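Local coordinates for Serine/threonine-protein kinase Tel1 (Chaetomium thermophilum, PDB 6SKY) that transfers phosphate from ATP to serine and threonine residues of proteins and probably acts as a DNA-damage sensor that activates checkpoint signalling, at residues L1652-L1657 with M1883-L1888; E1837-L1842 with T1879-Y1884; P2274-L2279 with Q2290-F2295; N2380-L2385 with K2417-V2422. All coordinates share one frame; numbering follows the deposited sequence.

Contact 1: residues L1652-L1657 with M1883-L1888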
# COMPACT_ATOMS: atom_id res chain seq x y z
N LEU A 1652 13.48 -35.02 -11.45
CA LEU A 1652 12.45 -34.65 -10.50
C LEU A 1652 11.80 -35.83 -9.81
O LEU A 1652 11.09 -35.63 -8.83
CB LEU A 1652 11.36 -33.83 -11.20
CG LEU A 1652 11.77 -32.46 -11.72
CD1 LEU A 1652 10.64 -31.84 -12.50
CD2 LEU A 1652 12.16 -31.59 -10.56
N ARG A 1653 12.01 -37.05 -10.30
CA ARG A 1653 11.40 -38.22 -9.68
C ARG A 1653 12.20 -38.66 -8.47
O ARG A 1653 13.43 -38.59 -8.47
CB ARG A 1653 11.29 -39.36 -10.68
CG ARG A 1653 10.13 -39.23 -11.64
CD ARG A 1653 9.98 -40.49 -12.45
NE ARG A 1653 11.27 -40.95 -12.94
CZ ARG A 1653 11.68 -40.82 -14.19
NH1 ARG A 1653 10.90 -40.24 -15.10
NH2 ARG A 1653 12.87 -41.27 -14.55
N GLU A 1654 11.50 -39.13 -7.45
CA GLU A 1654 12.12 -39.48 -6.19
C GLU A 1654 11.87 -40.91 -5.74
O GLU A 1654 12.51 -41.36 -4.79
CB GLU A 1654 11.66 -38.53 -5.08
CG GLU A 1654 10.18 -38.59 -4.83
CD GLU A 1654 9.74 -37.55 -3.86
OE1 GLU A 1654 10.23 -36.41 -3.92
OE2 GLU A 1654 8.90 -37.89 -3.01
N SER A 1655 10.97 -41.63 -6.38
CA SER A 1655 10.77 -43.04 -6.10
C SER A 1655 11.15 -43.86 -7.32
O SER A 1655 11.41 -43.33 -8.40
CB SER A 1655 9.32 -43.33 -5.69
OG SER A 1655 8.42 -42.85 -6.66
N GLN A 1656 11.20 -45.17 -7.14
CA GLN A 1656 11.48 -46.11 -8.21
C GLN A 1656 10.24 -46.78 -8.74
O GLN A 1656 10.35 -47.76 -9.47
CB GLN A 1656 12.47 -47.17 -7.73
CG GLN A 1656 13.85 -46.64 -7.45
CD GLN A 1656 14.66 -46.45 -8.71
OE1 GLN A 1656 15.17 -45.37 -8.97
NE2 GLN A 1656 14.79 -47.51 -9.49
N LEU A 1657 9.05 -46.28 -8.40
CA LEU A 1657 7.83 -46.95 -8.80
C LEU A 1657 7.68 -47.00 -10.31
O LEU A 1657 7.02 -47.89 -10.85
CB LEU A 1657 6.62 -46.28 -8.17
CG LEU A 1657 6.33 -46.72 -6.74
CD1 LEU A 1657 4.97 -46.23 -6.33
CD2 LEU A 1657 6.38 -48.22 -6.66
N MET A 1883 13.02 -37.53 0.21
CA MET A 1883 11.86 -37.89 -0.60
C MET A 1883 10.65 -37.23 0.06
O MET A 1883 9.99 -37.83 0.90
CB MET A 1883 11.69 -39.39 -0.68
CG MET A 1883 12.93 -40.15 -1.06
SD MET A 1883 12.90 -41.87 -0.54
CE MET A 1883 11.87 -42.61 -1.78
N TYR A 1884 10.36 -36.00 -0.34
CA TYR A 1884 9.39 -35.21 0.40
C TYR A 1884 7.94 -35.47 -0.00
O TYR A 1884 7.05 -35.35 0.84
CB TYR A 1884 9.71 -33.73 0.26
CG TYR A 1884 11.03 -33.38 0.88
CD1 TYR A 1884 11.23 -33.52 2.24
CD2 TYR A 1884 12.09 -32.95 0.11
CE1 TYR A 1884 12.42 -33.22 2.81
CE2 TYR A 1884 13.29 -32.65 0.68
CZ TYR A 1884 13.45 -32.79 2.03
OH TYR A 1884 14.66 -32.48 2.60
N LYS A 1885 7.68 -35.84 -1.25
CA LYS A 1885 6.32 -36.22 -1.61
C LYS A 1885 5.95 -37.57 -1.02
O LYS A 1885 4.82 -37.77 -0.56
CB LYS A 1885 6.17 -36.22 -3.12
CG LYS A 1885 6.27 -34.86 -3.73
CD LYS A 1885 6.52 -34.96 -5.20
CE LYS A 1885 6.28 -33.64 -5.87
NZ LYS A 1885 6.97 -32.55 -5.16
N VAL A 1886 6.90 -38.51 -1.01
CA VAL A 1886 6.70 -39.78 -0.32
C VAL A 1886 6.48 -39.54 1.17
O VAL A 1886 5.62 -40.17 1.79
CB VAL A 1886 7.90 -40.70 -0.58
CG1 VAL A 1886 7.69 -42.02 0.07
CG2 VAL A 1886 8.11 -40.88 -2.05
N ALA A 1887 7.23 -38.61 1.75
CA ALA A 1887 7.07 -38.30 3.16
C ALA A 1887 5.71 -37.70 3.45
O ALA A 1887 5.10 -38.00 4.48
CB ALA A 1887 8.17 -37.34 3.61
N LEU A 1888 5.20 -36.85 2.56
CA LEU A 1888 3.87 -36.29 2.74
C LEU A 1888 2.79 -37.35 2.64
O LEU A 1888 1.84 -37.35 3.43
CB LEU A 1888 3.64 -35.18 1.73
CG LEU A 1888 2.32 -34.43 1.80
CD1 LEU A 1888 2.11 -33.84 3.16
CD2 LEU A 1888 2.31 -33.35 0.78

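Contact 2: residues E1837-L1842 with T1879-Y1884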
# COMPACT_ATOMS: atom_id res chain seq x y z
N GLU A 1837 21.31 -45.51 1.72
CA GLU A 1837 21.00 -46.13 0.44
C GLU A 1837 20.20 -47.42 0.57
O GLU A 1837 19.55 -47.82 -0.39
CB GLU A 1837 22.28 -46.39 -0.33
CG GLU A 1837 22.08 -46.55 -1.82
CD GLU A 1837 21.33 -45.37 -2.43
OE1 GLU A 1837 21.67 -44.22 -2.11
OE2 GLU A 1837 20.40 -45.61 -3.22
N ASN A 1838 20.26 -48.08 1.73
CA ASN A 1838 19.37 -49.21 1.99
C ASN A 1838 18.03 -48.76 2.54
O ASN A 1838 17.02 -49.43 2.34
CB ASN A 1838 20.01 -50.17 2.99
CG ASN A 1838 21.21 -50.89 2.43
OD1 ASN A 1838 21.35 -51.06 1.22
ND2 ASN A 1838 22.09 -51.32 3.31
N LEU A 1839 18.02 -47.63 3.25
CA LEU A 1839 16.76 -47.07 3.73
C LEU A 1839 15.89 -46.62 2.57
O LEU A 1839 14.67 -46.79 2.60
CB LEU A 1839 17.06 -45.92 4.68
CG LEU A 1839 15.96 -45.42 5.60
CD1 LEU A 1839 15.43 -46.55 6.42
CD2 LEU A 1839 16.51 -44.35 6.48
N LYS A 1840 16.50 -46.04 1.53
CA LYS A 1840 15.75 -45.74 0.32
C LYS A 1840 15.08 -46.98 -0.25
O LYS A 1840 13.94 -46.93 -0.72
CB LYS A 1840 16.65 -45.11 -0.72
CG LYS A 1840 16.89 -43.64 -0.56
CD LYS A 1840 17.47 -43.08 -1.83
CE LYS A 1840 17.99 -41.68 -1.62
NZ LYS A 1840 16.91 -40.68 -1.56
N LEU A 1841 15.79 -48.11 -0.24
CA LEU A 1841 15.23 -49.34 -0.79
C LEU A 1841 14.11 -49.88 0.07
O LEU A 1841 13.14 -50.44 -0.46
CB LEU A 1841 16.34 -50.37 -0.95
CG LEU A 1841 16.02 -51.71 -1.57
CD1 LEU A 1841 15.68 -51.55 -3.02
CD2 LEU A 1841 17.20 -52.62 -1.42
N LEU A 1842 14.21 -49.72 1.38
CA LEU A 1842 13.10 -50.11 2.26
C LEU A 1842 11.86 -49.27 1.98
O LEU A 1842 10.74 -49.80 1.90
CB LEU A 1842 13.51 -49.95 3.71
CG LEU A 1842 14.03 -51.20 4.38
CD1 LEU A 1842 14.31 -50.89 5.83
CD2 LEU A 1842 13.01 -52.30 4.25
N THR A 1879 11.80 -38.37 5.08
CA THR A 1879 12.28 -37.00 5.15
C THR A 1879 13.79 -36.94 5.28
O THR A 1879 14.42 -36.02 4.75
CB THR A 1879 11.63 -36.27 6.32
OG1 THR A 1879 10.24 -36.56 6.35
CG2 THR A 1879 11.80 -34.79 6.16
N ARG A 1880 14.39 -37.91 5.98
CA ARG A 1880 15.84 -37.97 6.05
C ARG A 1880 16.48 -38.27 4.70
O ARG A 1880 17.57 -37.77 4.41
CB ARG A 1880 16.26 -39.03 7.07
CG ARG A 1880 16.72 -38.47 8.39
CD ARG A 1880 16.11 -39.21 9.54
NE ARG A 1880 16.14 -40.65 9.35
CZ ARG A 1880 15.39 -41.50 10.03
NH1 ARG A 1880 15.46 -42.80 9.79
NH2 ARG A 1880 14.55 -41.05 10.95
N CYS A 1881 15.83 -39.06 3.86
CA CYS A 1881 16.37 -39.45 2.57
C CYS A 1881 16.08 -38.43 1.47
O CYS A 1881 16.52 -38.64 0.34
CB CYS A 1881 15.80 -40.80 2.15
SG CYS A 1881 16.17 -42.13 3.29
N GLY A 1882 15.35 -37.36 1.76
CA GLY A 1882 15.08 -36.35 0.76
C GLY A 1882 13.94 -36.66 -0.18
O GLY A 1882 13.89 -36.09 -1.27
N MET A 1883 13.02 -37.53 0.21
CA MET A 1883 11.86 -37.89 -0.60
C MET A 1883 10.65 -37.23 0.06
O MET A 1883 9.99 -37.83 0.90
CB MET A 1883 11.69 -39.39 -0.68
CG MET A 1883 12.93 -40.15 -1.06
SD MET A 1883 12.90 -41.87 -0.54
CE MET A 1883 11.87 -42.61 -1.78
N TYR A 1884 10.36 -36.00 -0.34
CA TYR A 1884 9.39 -35.21 0.40
C TYR A 1884 7.94 -35.47 -0.00
O TYR A 1884 7.05 -35.35 0.84
CB TYR A 1884 9.71 -33.73 0.26
CG TYR A 1884 11.03 -33.38 0.88
CD1 TYR A 1884 11.23 -33.52 2.24
CD2 TYR A 1884 12.09 -32.95 0.11
CE1 TYR A 1884 12.42 -33.22 2.81
CE2 TYR A 1884 13.29 -32.65 0.68
CZ TYR A 1884 13.45 -32.79 2.03
OH TYR A 1884 14.66 -32.48 2.60

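Contact 3: residues P2274-L2279 with Q2290-F2295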
# COMPACT_ATOMS: atom_id res chain seq x y z
N PRO A 2274 -2.22 14.86 -31.89
CA PRO A 2274 -0.83 14.80 -32.38
C PRO A 2274 -0.32 13.40 -32.61
O PRO A 2274 0.44 13.19 -33.55
CB PRO A 2274 -0.06 15.51 -31.27
CG PRO A 2274 -0.99 16.50 -30.79
CD PRO A 2274 -2.34 15.86 -30.82
N ALA A 2275 -0.72 12.42 -31.80
CA ALA A 2275 -0.24 11.06 -32.01
C ALA A 2275 -0.83 10.47 -33.29
O ALA A 2275 -0.11 9.88 -34.11
CB ALA A 2275 -0.58 10.19 -30.81
N LEU A 2276 -2.14 10.63 -33.49
CA LEU A 2276 -2.73 10.15 -34.73
C LEU A 2276 -2.13 10.85 -35.94
O LEU A 2276 -2.00 10.25 -37.01
CB LEU A 2276 -4.24 10.34 -34.73
CG LEU A 2276 -5.07 9.18 -34.18
CD1 LEU A 2276 -5.11 9.20 -32.68
CD2 LEU A 2276 -6.47 9.26 -34.73
N LYS A 2277 -1.74 12.11 -35.79
CA LYS A 2277 -1.10 12.81 -36.90
C LYS A 2277 0.33 12.32 -37.11
O LYS A 2277 0.81 12.32 -38.25
CB LYS A 2277 -1.13 14.31 -36.64
CG LYS A 2277 -0.63 15.15 -37.78
CD LYS A 2277 -0.91 16.62 -37.54
CE LYS A 2277 -0.45 17.46 -38.72
NZ LYS A 2277 -0.65 18.91 -38.49
N GLU A 2278 1.01 11.91 -36.05
CA GLU A 2278 2.36 11.37 -36.19
C GLU A 2278 2.34 10.02 -36.87
O GLU A 2278 3.35 9.61 -37.45
CB GLU A 2278 3.04 11.23 -34.83
CG GLU A 2278 3.39 12.53 -34.18
CD GLU A 2278 4.29 13.38 -35.03
OE1 GLU A 2278 5.28 12.85 -35.55
OE2 GLU A 2278 3.99 14.58 -35.19
N LEU A 2279 1.23 9.28 -36.78
CA LEU A 2279 1.17 8.01 -37.49
C LEU A 2279 1.42 8.18 -38.98
O LEU A 2279 2.01 7.29 -39.61
CB LEU A 2279 -0.18 7.34 -37.26
CG LEU A 2279 -0.28 6.56 -35.96
CD1 LEU A 2279 -1.57 5.80 -35.92
CD2 LEU A 2279 0.89 5.63 -35.85
N GLN A 2290 -1.85 0.57 -30.95
CA GLN A 2290 -1.79 1.20 -29.63
C GLN A 2290 -2.38 2.60 -29.66
O GLN A 2290 -3.14 2.97 -28.77
CB GLN A 2290 -0.34 1.22 -29.14
CG GLN A 2290 -0.14 1.87 -27.79
CD GLN A 2290 -0.77 1.09 -26.66
OE1 GLN A 2290 -1.97 1.17 -26.42
NE2 GLN A 2290 0.05 0.34 -25.94
N VAL A 2291 -2.06 3.38 -30.69
CA VAL A 2291 -2.59 4.74 -30.78
C VAL A 2291 -4.11 4.72 -30.89
O VAL A 2291 -4.81 5.49 -30.21
CB VAL A 2291 -1.95 5.48 -31.96
CG1 VAL A 2291 -2.54 6.84 -32.10
CG2 VAL A 2291 -0.47 5.60 -31.74
N PHE A 2292 -4.65 3.85 -31.74
CA PHE A 2292 -6.09 3.82 -31.97
C PHE A 2292 -6.84 3.31 -30.75
O PHE A 2292 -7.91 3.82 -30.42
CB PHE A 2292 -6.41 2.95 -33.18
CG PHE A 2292 -5.98 3.53 -34.47
CD1 PHE A 2292 -6.13 4.87 -34.72
CD2 PHE A 2292 -5.43 2.74 -35.45
CE1 PHE A 2292 -5.74 5.40 -35.91
CE2 PHE A 2292 -5.04 3.27 -36.64
CZ PHE A 2292 -5.19 4.60 -36.87
N HIS A 2293 -6.31 2.30 -30.07
CA HIS A 2293 -6.95 1.84 -28.85
C HIS A 2293 -6.92 2.91 -27.77
O HIS A 2293 -7.91 3.10 -27.06
CB HIS A 2293 -6.29 0.57 -28.36
CG HIS A 2293 -6.91 0.01 -27.12
ND1 HIS A 2293 -8.12 -0.65 -27.13
CD2 HIS A 2293 -6.50 0.03 -25.83
CE1 HIS A 2293 -8.42 -1.02 -25.90
NE2 HIS A 2293 -7.45 -0.62 -25.09
N GLN A 2294 -5.80 3.60 -27.64
CA GLN A 2294 -5.70 4.73 -26.72
C GLN A 2294 -6.82 5.73 -26.96
O GLN A 2294 -7.54 6.12 -26.04
CB GLN A 2294 -4.35 5.40 -26.90
CG GLN A 2294 -3.93 6.30 -25.78
CD GLN A 2294 -3.64 5.52 -24.54
OE1 GLN A 2294 -2.84 4.59 -24.55
NE2 GLN A 2294 -4.31 5.88 -23.46
N PHE A 2295 -6.96 6.17 -28.21
CA PHE A 2295 -7.94 7.20 -28.51
C PHE A 2295 -9.37 6.71 -28.32
O PHE A 2295 -10.22 7.44 -27.82
CB PHE A 2295 -7.72 7.71 -29.92
CG PHE A 2295 -8.26 9.07 -30.15
CD1 PHE A 2295 -8.64 9.86 -29.10
CD2 PHE A 2295 -8.40 9.56 -31.42
CE1 PHE A 2295 -9.14 11.11 -29.31
CE2 PHE A 2295 -8.90 10.81 -31.63
CZ PHE A 2295 -9.27 11.58 -30.58

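Contact 4: residues N2380-L2385 with K2417-V2422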
# COMPACT_ATOMS: atom_id res chain seq x y z
N ASN A 2380 -12.47 4.56 -34.01
CA ASN A 2380 -11.17 4.10 -33.54
C ASN A 2380 -11.22 2.69 -32.99
O ASN A 2380 -10.22 1.98 -33.07
CB ASN A 2380 -10.62 5.06 -32.49
CG ASN A 2380 -10.19 6.37 -33.08
OD1 ASN A 2380 -9.35 6.42 -33.96
ND2 ASN A 2380 -10.79 7.44 -32.61
N TYR A 2381 -12.35 2.24 -32.44
CA TYR A 2381 -12.46 0.82 -32.11
C TYR A 2381 -12.33 -0.04 -33.36
O TYR A 2381 -11.60 -1.04 -33.37
CB TYR A 2381 -13.79 0.53 -31.42
CG TYR A 2381 -13.73 0.65 -29.93
CD1 TYR A 2381 -12.67 0.15 -29.22
CD2 TYR A 2381 -14.74 1.28 -29.23
CE1 TYR A 2381 -12.61 0.27 -27.87
CE2 TYR A 2381 -14.68 1.40 -27.88
CZ TYR A 2381 -13.62 0.89 -27.20
OH TYR A 2381 -13.55 1.01 -25.84
N LEU A 2382 -13.01 0.34 -34.43
CA LEU A 2382 -12.94 -0.45 -35.65
C LEU A 2382 -11.54 -0.40 -36.26
O LEU A 2382 -11.07 -1.41 -36.80
CB LEU A 2382 -13.98 0.03 -36.65
CG LEU A 2382 -15.38 -0.41 -36.30
CD1 LEU A 2382 -16.32 0.10 -37.33
CD2 LEU A 2382 -15.44 -1.91 -36.22
N LEU A 2383 -10.87 0.75 -36.21
CA LEU A 2383 -9.52 0.82 -36.74
C LEU A 2383 -8.54 0.02 -35.89
O LEU A 2383 -7.61 -0.58 -36.42
CB LEU A 2383 -9.06 2.26 -36.84
CG LEU A 2383 -9.70 3.12 -37.92
CD1 LEU A 2383 -9.17 4.52 -37.83
CD2 LEU A 2383 -9.41 2.55 -39.27
N SER A 2384 -8.74 0.00 -34.58
CA SER A 2384 -7.85 -0.75 -33.71
C SER A 2384 -8.02 -2.25 -33.88
O SER A 2384 -7.05 -2.99 -33.72
CB SER A 2384 -8.09 -0.37 -32.27
OG SER A 2384 -7.87 -1.47 -31.43
N LEU A 2385 -9.24 -2.71 -34.16
CA LEU A 2385 -9.43 -4.14 -34.41
C LEU A 2385 -8.77 -4.57 -35.71
O LEU A 2385 -8.30 -5.70 -35.81
CB LEU A 2385 -10.91 -4.48 -34.44
CG LEU A 2385 -11.62 -4.55 -33.11
CD1 LEU A 2385 -13.10 -4.68 -33.32
CD2 LEU A 2385 -11.09 -5.71 -32.33
N LYS A 2417 -18.86 2.75 -42.90
CA LYS A 2417 -17.63 3.16 -43.55
C LYS A 2417 -16.46 2.26 -43.17
O LYS A 2417 -15.61 1.96 -44.02
CB LYS A 2417 -17.33 4.61 -43.22
CG LYS A 2417 -16.25 5.22 -44.06
CD LYS A 2417 -16.06 6.67 -43.72
CE LYS A 2417 -14.85 7.24 -44.41
NZ LYS A 2417 -14.62 8.65 -43.99
N TRP A 2418 -16.39 1.81 -41.92
CA TRP A 2418 -15.17 1.14 -41.46
C TRP A 2418 -15.30 -0.34 -41.15
O TRP A 2418 -14.31 -0.95 -40.73
CB TRP A 2418 -14.62 1.85 -40.21
CG TRP A 2418 -14.21 3.24 -40.48
CD1 TRP A 2418 -14.87 4.37 -40.14
CD2 TRP A 2418 -13.04 3.65 -41.19
NE1 TRP A 2418 -14.18 5.47 -40.58
CE2 TRP A 2418 -13.05 5.05 -41.23
CE3 TRP A 2418 -11.98 2.97 -41.79
CZ2 TRP A 2418 -12.06 5.78 -41.85
CZ3 TRP A 2418 -11.00 3.70 -42.40
CH2 TRP A 2418 -11.04 5.08 -42.42
N ILE A 2419 -16.46 -0.97 -41.35
CA ILE A 2419 -16.64 -2.33 -40.87
C ILE A 2419 -15.98 -3.38 -41.75
O ILE A 2419 -15.64 -4.46 -41.26
CB ILE A 2419 -18.14 -2.64 -40.71
CG1 ILE A 2419 -18.37 -3.95 -39.96
CG2 ILE A 2419 -18.80 -2.72 -42.05
CD1 ILE A 2419 -18.03 -3.91 -38.52
N ASN A 2420 -15.78 -3.11 -43.03
CA ASN A 2420 -15.32 -4.15 -43.94
C ASN A 2420 -13.83 -4.42 -43.87
O ASN A 2420 -13.33 -5.25 -44.63
CB ASN A 2420 -15.69 -3.80 -45.38
CG ASN A 2420 -17.17 -3.89 -45.62
OD1 ASN A 2420 -17.71 -4.98 -45.79
ND2 ASN A 2420 -17.84 -2.75 -45.62
N LYS A 2421 -13.10 -3.75 -42.98
CA LYS A 2421 -11.66 -3.93 -42.88
C LYS A 2421 -11.26 -4.75 -41.67
O LYS A 2421 -10.08 -5.06 -41.52
CB LYS A 2421 -10.98 -2.57 -42.83
CG LYS A 2421 -11.27 -1.75 -44.06
CD LYS A 2421 -10.89 -0.31 -43.89
CE LYS A 2421 -11.42 0.50 -45.05
NZ LYS A 2421 -10.96 1.91 -44.99
N VAL A 2422 -12.20 -5.12 -40.82
CA VAL A 2422 -11.92 -5.97 -39.67
C VAL A 2422 -11.98 -7.42 -40.13
O VAL A 2422 -12.91 -7.80 -40.85
CB VAL A 2422 -12.91 -5.71 -38.53
CG1 VAL A 2422 -12.45 -6.39 -37.28
CG2 VAL A 2422 -13.07 -4.24 -38.31

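Contact 1: residues L1652-L1657 with M1883-L1888
The side chain of E1654 lies across the first turn of helix 1884-1898 and sets its carboxylate over the backbone amides there. CG takes the crowded position between the backbone N and the carbonyl carbon (chi1 62°), and beyond it the chain runs out extended (chi2 -174°). OE2 accepts a hydrogen bond from V1886 N at 2.9 Å, with an N-H...O angle of 155° and the donor nearly along the C-O axis. K1885 N lies 3.0 Å from the same OE2. M1883 holds the N-cap position, but a thioether is a poor acceptor for first-turn amides, so an acid from another loop suits this spot; its negative charge is probably stabilised by the helix dipole. Carbon atoms also lie beside OE2, among them V1886 CG2 and K1885 CB. M1883, bent at chi3, brings CE to 3.3 Å from E1654 O. The ammonium of K1885 stays apart, with NZ 5.2 Å from E1654 OE1. Around this loop-to-helix joint, helix 2732-2755 of the kinase region touches E1654 and K1885 through D2733 and F2736, while helix 1836-1849 packs on S1655 and V1886.

Contact 2: residues E1837-L1842 with T1879-Y1884
K1840 stretches from helix 1836-1849 to the carbonyl that ends the neighbouring helix 1871-1880. Its CG stands anti to its own carbonyl carbon, beside the backbone N (chi1 -82°); the next two torsions are extended, and only the last one bends (chi4 -76°), turning NZ onto C1881 O at 2.8 Å. The ammonium meets that oxygen in the carbonyl plane, on a lone pair, with a C=O...N angle of 142°. On the way, K1840 CG passes C1881 CB at 4.1 Å, so the aliphatic part of the lysine packs while its tip bonds. NZ also comes within 4.0 Å of M1883 CG.

The acceptor belongs to a helix C-terminus closed by a Schellman motif, with G1882 in the positive-phi position. A side chain there would be jammed against C1881 O, which explains the glycine. The chain then passes directly into helix 1884-1898, making a tight turn that connects two consecutive helices within the FAT region. A positive charge at a helix C-terminus is likely to be favourable electrostatically, and lysine has the length to deliver it from helix 1836-1849.

Beneath the polar bridge, C1881 carries SG beside its backbone N, pointed at L1839. That leucine has CG anti to the backbone N, which swings CD2 to 3.9 Å from C1881 SG; the small, weakly polar thiol suits this close, buried packing. The same CD2 lies 3.8 Å from R1880 NH1. R1880 bends at chi2 and chi3, crossing the leucine at about a right angle, and spends its NH1 on L1828 O.

Contact 3: residues P2274-L2279 with Q2290-F2295
L2276 carries much of this helix pair, although its CB leaves the backbone across the partner helix and not straight at it. From CB the chain turns at chi1 -90° to CG, which already comes within 4.0 Å of V2291 CG1. There it forks. CD1 goes deeper, 3.5 Å from V2291 CG1 and equally close to F2295 CD2, an approach that crosses the phenylalanine side chain at about a right angle. CD2 diverges to the edge of the F2292 ring, near its plane, with CE1 at 4.1 Å, and also lies beside F2295 CD2. The two methyls thus bridge three residues of helix 2286-2303, something a forked, flexible leucine does well. An alanine here would remove CG and both methyls and would probably loosen the packing of V2291, F2292 and F2295 against helix 2264-2279.

On one side of L2276, A2275 offers only its CB to V2291 CG1, a light contact at 4.1 Å. On the other, L2279 meets V2291 tip to tip, its CD1 4.0 Å from V2291 CB and 3.9 Å from F2292 CZ. V2291 is therefore touched by three residues spread over little more than one turn, and its branched CB fills that position compactly. Both phenylalanines also touch N2380 of helix 2348-2387, and F2292 meets L2383 and S2384 as well. The axes of segments 2274-2279 and 2290-2295 approach to 10.0 Å, at 156°; the two consecutive helices form an antiparallel helical hairpin, the building pattern of the TPR-like alpha solenoid of the FAT domain.

Contact 4: residues N2380-L2385 with K2417-V2422
The indole of W2418 is covered on one face by L2383, whose CG stands over the ring and whose CD2 comes to 3.6 Å from CE3 and nearly as close to CZ3. On the opposite face K2417 lays its CG toward the rim, 4.1 Å above the plane, so leucine and the aliphatic stem of a lysine sandwich the aromatic plate. The stem of the tryptophan, rather than its ring, meets L2382: CB lies 3.8 Å from L2382 CD1. L2382 has CG beside its backbone N and an extended second torsion, which sends CD1 to W2418 and CD2 to V2422 and I2419. CD2 reaches V2422 CG2 at 3.9 Å and I2419 CD1 at 4.0 Å, and the leucine side chain crosses that of V2422 at about a right angle. One turn on, L2385 CB meets V2422 CG1 at 3.8 Å. A serine here in place of L2382 would remove both methyls and would probably weaken the packing on W2418, I2419 and V2422, leaving a hydroxyl among hydrocarbon groups. Helix 2394-2404 closes in from another direction, with F2398 on L2382. The side-chain pairings are all hydrocarbon or aromatic, so helix 2348-2387 and segment 2417-2422 are held by shape and dispersion, without directional bonds.

In the fold
Contacts 1 and 2 share M1883 and Y1884 at the turn between helices 1871-1880 and 1884-1898, one using the start of the later helix, the other the end of the earlier. Both rely on a charged side chain meeting helix-end backbone, negative at the N-terminus and positive at the C-terminus; contact 1 is partly buried, contact 2 more so. Contacts 3 and 4, also buried, are apolar and lie on the opposite side of the chain's centre, centres of contacts 1 and 3 being about 56 Å apart. They adjoin each other where F2292 and F2295 pack on N2380 and S2384, so helix 2348-2387 takes part in both.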